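Local coordinates for protein AMP-dependent synthetase and ligase (Xenorhabdus doucetiae, PDB 6QSR) that forms a dehydratase heterocomplex with a FabA/FabZ-like partner and probably takes part in the dehydration steps of aryl polyene pigment biosynthesis, at residues Met1-Gln10 / Asp46-Leu56. Numbering follows the deposited sequence.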
# COMPACT_ATOMS: atom_id res chain seq x y z
N MET A 1 -9.61 -11.58 -0.78
CA MET A 1 -9.08 -10.20 -0.53
C MET A 1 -9.86 -9.42 0.55
O MET A 1 -9.26 -8.61 1.25
CB MET A 1 -8.99 -9.40 -1.85
CG MET A 1 -7.57 -8.96 -2.23
SD MET A 1 -6.43 -10.27 -2.73
CE MET A 1 -4.91 -9.74 -1.95
N LYS A 2 -11.16 -9.67 0.69
CA LYS A 2 -11.95 -9.03 1.76
C LYS A 2 -11.81 -9.77 3.09
O LYS A 2 -11.76 -11.01 3.09
CB LYS A 2 -13.44 -8.94 1.38
CG LYS A 2 -13.74 -8.18 0.09
CD LYS A 2 -13.40 -6.69 0.17
CE LYS A 2 -13.00 -6.13 -1.19
NZ LYS A 2 -12.22 -4.87 -1.06
N PRO A 3 -11.77 -9.04 4.23
CA PRO A 3 -11.68 -9.72 5.51
C PRO A 3 -13.05 -10.16 6.02
O PRO A 3 -14.06 -9.91 5.36
CB PRO A 3 -11.08 -8.64 6.42
CG PRO A 3 -11.59 -7.36 5.84
CD PRO A 3 -11.98 -7.60 4.41
N ILE A 4 -13.09 -10.80 7.19
CA ILE A 4 -14.34 -11.30 7.76
C ILE A 4 -15.06 -10.15 8.46
O ILE A 4 -14.50 -9.52 9.36
CB ILE A 4 -14.09 -12.50 8.72
CG1 ILE A 4 -13.72 -13.74 7.90
CG2 ILE A 4 -15.31 -12.80 9.57
CD1 ILE A 4 -12.91 -14.76 8.66
N GLU A 5 -16.29 -9.89 8.05
CA GLU A 5 -17.08 -8.81 8.64
C GLU A 5 -17.90 -9.35 9.80
O GLU A 5 -18.78 -10.19 9.60
CB GLU A 5 -17.99 -8.16 7.60
CG GLU A 5 -18.60 -6.86 8.09
CD GLU A 5 -19.51 -6.22 7.07
OE1 GLU A 5 -20.63 -5.83 7.45
OE2 GLU A 5 -19.11 -6.10 5.89
N ILE A 6 -17.62 -8.86 11.00
CA ILE A 6 -18.32 -9.27 12.22
C ILE A 6 -19.61 -8.47 12.40
O ILE A 6 -20.64 -9.04 12.75
CB ILE A 6 -17.41 -9.12 13.47
CG1 ILE A 6 -16.11 -9.93 13.31
CG2 ILE A 6 -18.15 -9.55 14.75
CD1 ILE A 6 -16.29 -11.42 13.09
N HIS A 7 -19.54 -7.16 12.15
CA HIS A 7 -20.68 -6.26 12.36
C HIS A 7 -20.50 -4.97 11.55
O HIS A 7 -19.38 -4.51 11.34
CB HIS A 7 -20.79 -5.93 13.86
CG HIS A 7 -22.09 -5.29 14.25
ND1 HIS A 7 -22.15 -4.10 14.95
CD2 HIS A 7 -23.37 -5.67 14.05
CE1 HIS A 7 -23.41 -3.79 15.17
NE2 HIS A 7 -24.18 -4.72 14.63
N ARG A 8 -21.61 -4.39 11.09
CA ARG A 8 -21.60 -3.03 10.55
C ARG A 8 -22.73 -2.18 11.13
O ARG A 8 -23.82 -2.69 11.41
CB ARG A 8 -21.63 -3.01 9.02
CG ARG A 8 -22.90 -3.54 8.37
CD ARG A 8 -22.98 -3.21 6.88
NE ARG A 8 -21.99 -3.96 6.10
CZ ARG A 8 -22.06 -4.18 4.78
NH1 ARG A 8 -21.09 -4.89 4.19
NH2 ARG A 8 -23.06 -3.71 4.04
N GLU A 9 -22.43 -0.90 11.31
CA GLU A 9 -23.39 0.11 11.72
C GLU A 9 -23.24 1.31 10.81
O GLU A 9 -22.17 1.53 10.24
CB GLU A 9 -23.14 0.57 13.15
CG GLU A 9 -23.48 -0.43 14.23
CD GLU A 9 -23.14 0.10 15.62
OE1 GLU A 9 -23.58 1.22 15.95
OE2 GLU A 9 -22.44 -0.61 16.37
N GLN A 10 -24.30 2.09 10.74
CA GLN A 10 -24.35 3.28 9.91
C GLN A 10 -25.24 4.27 10.67
O GLN A 10 -26.44 4.35 10.41
CB GLN A 10 -24.88 2.90 8.53
CG GLN A 10 -24.87 4.01 7.49
CD GLN A 10 -24.72 3.52 6.05
OE1 GLN A 10 -24.88 2.34 5.75
NE2 GLN A 10 -24.42 4.45 5.15
N ASP A 46 -7.63 -0.32 0.56
CA ASP A 46 -8.51 -1.10 -0.31
C ASP A 46 -9.91 -1.28 0.30
O ASP A 46 -10.91 -1.03 -0.36
CB ASP A 46 -7.86 -2.45 -0.66
CG ASP A 46 -8.55 -3.16 -1.82
OD1 ASP A 46 -8.47 -2.68 -2.96
OD2 ASP A 46 -9.16 -4.22 -1.59
N TRP A 47 -9.98 -1.64 1.59
CA TRP A 47 -11.26 -1.86 2.26
C TRP A 47 -12.02 -0.56 2.53
O TRP A 47 -13.24 -0.51 2.37
CB TRP A 47 -11.07 -2.65 3.57
CG TRP A 47 -10.34 -3.94 3.39
CD1 TRP A 47 -10.27 -4.71 2.26
CD2 TRP A 47 -9.57 -4.62 4.39
NE1 TRP A 47 -9.49 -5.82 2.48
CE2 TRP A 47 -9.05 -5.80 3.78
CE3 TRP A 47 -9.26 -4.36 5.72
CZ2 TRP A 47 -8.24 -6.71 4.48
CZ3 TRP A 47 -8.44 -5.26 6.42
CH2 TRP A 47 -7.94 -6.42 5.79
N VAL A 48 -11.31 0.49 2.91
CA VAL A 48 -11.90 1.83 3.00
C VAL A 48 -12.62 2.18 1.70
O VAL A 48 -13.78 2.58 1.71
CB VAL A 48 -10.86 2.90 3.40
CG1 VAL A 48 -11.39 4.31 3.16
CG2 VAL A 48 -10.48 2.73 4.86
N MET A 49 -11.96 1.96 0.57
CA MET A 49 -12.58 2.22 -0.73
C MET A 49 -13.78 1.32 -1.04
O MET A 49 -14.73 1.78 -1.66
CB MET A 49 -11.54 2.13 -1.84
CG MET A 49 -10.45 3.19 -1.74
SD MET A 49 -11.02 4.90 -1.90
CE MET A 49 -12.10 4.75 -3.33
N HIS A 50 -13.74 0.05 -0.61
CA HIS A 50 -14.86 -0.88 -0.81
C HIS A 50 -16.12 -0.44 -0.06
O HIS A 50 -17.20 -0.39 -0.64
CB HIS A 50 -14.50 -2.31 -0.38
CG HIS A 50 -15.68 -3.24 -0.33
ND1 HIS A 50 -16.33 -3.69 -1.45
CD2 HIS A 50 -16.35 -3.77 0.73
CE1 HIS A 50 -17.33 -4.48 -1.10
NE2 HIS A 50 -17.37 -4.54 0.22
N TYR A 51 -15.96 -0.14 1.22
CA TYR A 51 -17.08 0.33 2.03
C TYR A 51 -17.55 1.73 1.62
O TYR A 51 -18.75 2.01 1.64
CB TYR A 51 -16.74 0.25 3.53
CG TYR A 51 -16.69 -1.17 4.03
CD1 TYR A 51 -17.85 -1.93 4.14
CD2 TYR A 51 -15.48 -1.76 4.40
CE1 TYR A 51 -17.82 -3.24 4.60
CE2 TYR A 51 -15.43 -3.07 4.86
CZ TYR A 51 -16.60 -3.81 4.95
OH TYR A 51 -16.57 -5.10 5.41
N ALA A 52 -16.61 2.58 1.22
CA ALA A 52 -16.94 3.93 0.73
C ALA A 52 -17.80 3.87 -0.53
O ALA A 52 -18.90 4.44 -0.57
CB ALA A 52 -15.68 4.73 0.48
N GLN A 53 -17.29 3.17 -1.54
CA GLN A 53 -17.98 3.03 -2.83
C GLN A 53 -19.28 2.19 -2.79
O GLN A 53 -20.10 2.32 -3.69
CB GLN A 53 -17.01 2.49 -3.89
CG GLN A 53 -15.86 3.45 -4.20
CD GLN A 53 -14.91 2.93 -5.27
OE1 GLN A 53 -14.53 1.76 -5.27
NE2 GLN A 53 -14.50 3.82 -6.17
N THR A 54 -19.46 1.36 -1.76
CA THR A 54 -20.69 0.56 -1.60
C THR A 54 -21.73 1.14 -0.64
O THR A 54 -22.93 0.98 -0.87
CB THR A 54 -20.39 -0.90 -1.18
OG1 THR A 54 -19.70 -0.92 0.07
CG2 THR A 54 -19.56 -1.60 -2.26
N LEU A 55 -21.29 1.79 0.44
CA LEU A 55 -22.19 2.34 1.46
C LEU A 55 -22.36 3.86 1.44
O LEU A 55 -23.46 4.35 1.71
CB LEU A 55 -21.73 1.94 2.86
CG LEU A 55 -21.43 0.47 3.16
CD1 LEU A 55 -20.91 0.35 4.58
CD2 LEU A 55 -22.66 -0.39 2.95
N LEU A 56 -21.29 4.60 1.15
CA LEU A 56 -21.23 6.05 1.42
C LEU A 56 -21.31 6.93 0.18
O LEU A 56 -22.09 7.88 0.14
CB LEU A 56 -19.95 6.38 2.20
CG LEU A 56 -20.01 6.47 3.74
CD1 LEU A 56 -20.91 5.43 4.38
CD2 LEU A 56 -18.60 6.37 4.31
O HOH W 1 -9.42 -6.45 -0.32
O HOH W 2 -11.94 -2.12 -2.74
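Pro3 points the CG corner of its ring at the face of the Trp47 indole: CG stands 3.5 Å from the centroid of the six-membered ring and only 5° off the ring normal, a CH-pi contact, with CB and CD also touching. The Trp47 edge is used as well, NE1 donating to Met1 O at 3.1 Å with an N-H...O angle of 149°. Met1 O also accepts from Trp28, and water 1 bonds to Asp46 OD2 and, weakly, to Met1 O.

Lys2 starts out away from the helix, but a bend at chi2 (-66°) folds the chain back across one face of the His50 ring, with CD 4.3 Å from the ring centroid. Its NZ then reaches Asp46 OD2 at 3.2 Å, a salt bridge that meets the carboxylate from above its plane. The other oxygen, Asp46 OD1, accepts from Trp77 of the FabA/FabZ-like chain, which ties this corner to the heterodimer interface.

Farther along, Glu5 slides past Tyr51, whose OH donates a hydrogen bond to Glu5 OE2 (2.8 Å), again from above the carboxylate plane. In a salt bridge gripped side-on, Arg8 NH1 meets the syn lone pair of Glu5 OE2 at 2.9 Å and NE donates to Glu5 OE1 at 2.7 Å. The guanidinium stands nearly perpendicular to the Tyr51 ring, and Arg8 NH2 rests 3.5 Å from Leu55 CD2.

The N-terminal residues and strand 4-9, outermost in this chain's hotdog sheet, are thus joined to helix 41-56 largely through side chains. Arg8 on both oxygens and Tyr51 on OE2 together should hold the Glu5 carboxylate in its rotation and probably favour its charged form, while Asp46 probably balances the lysine charge.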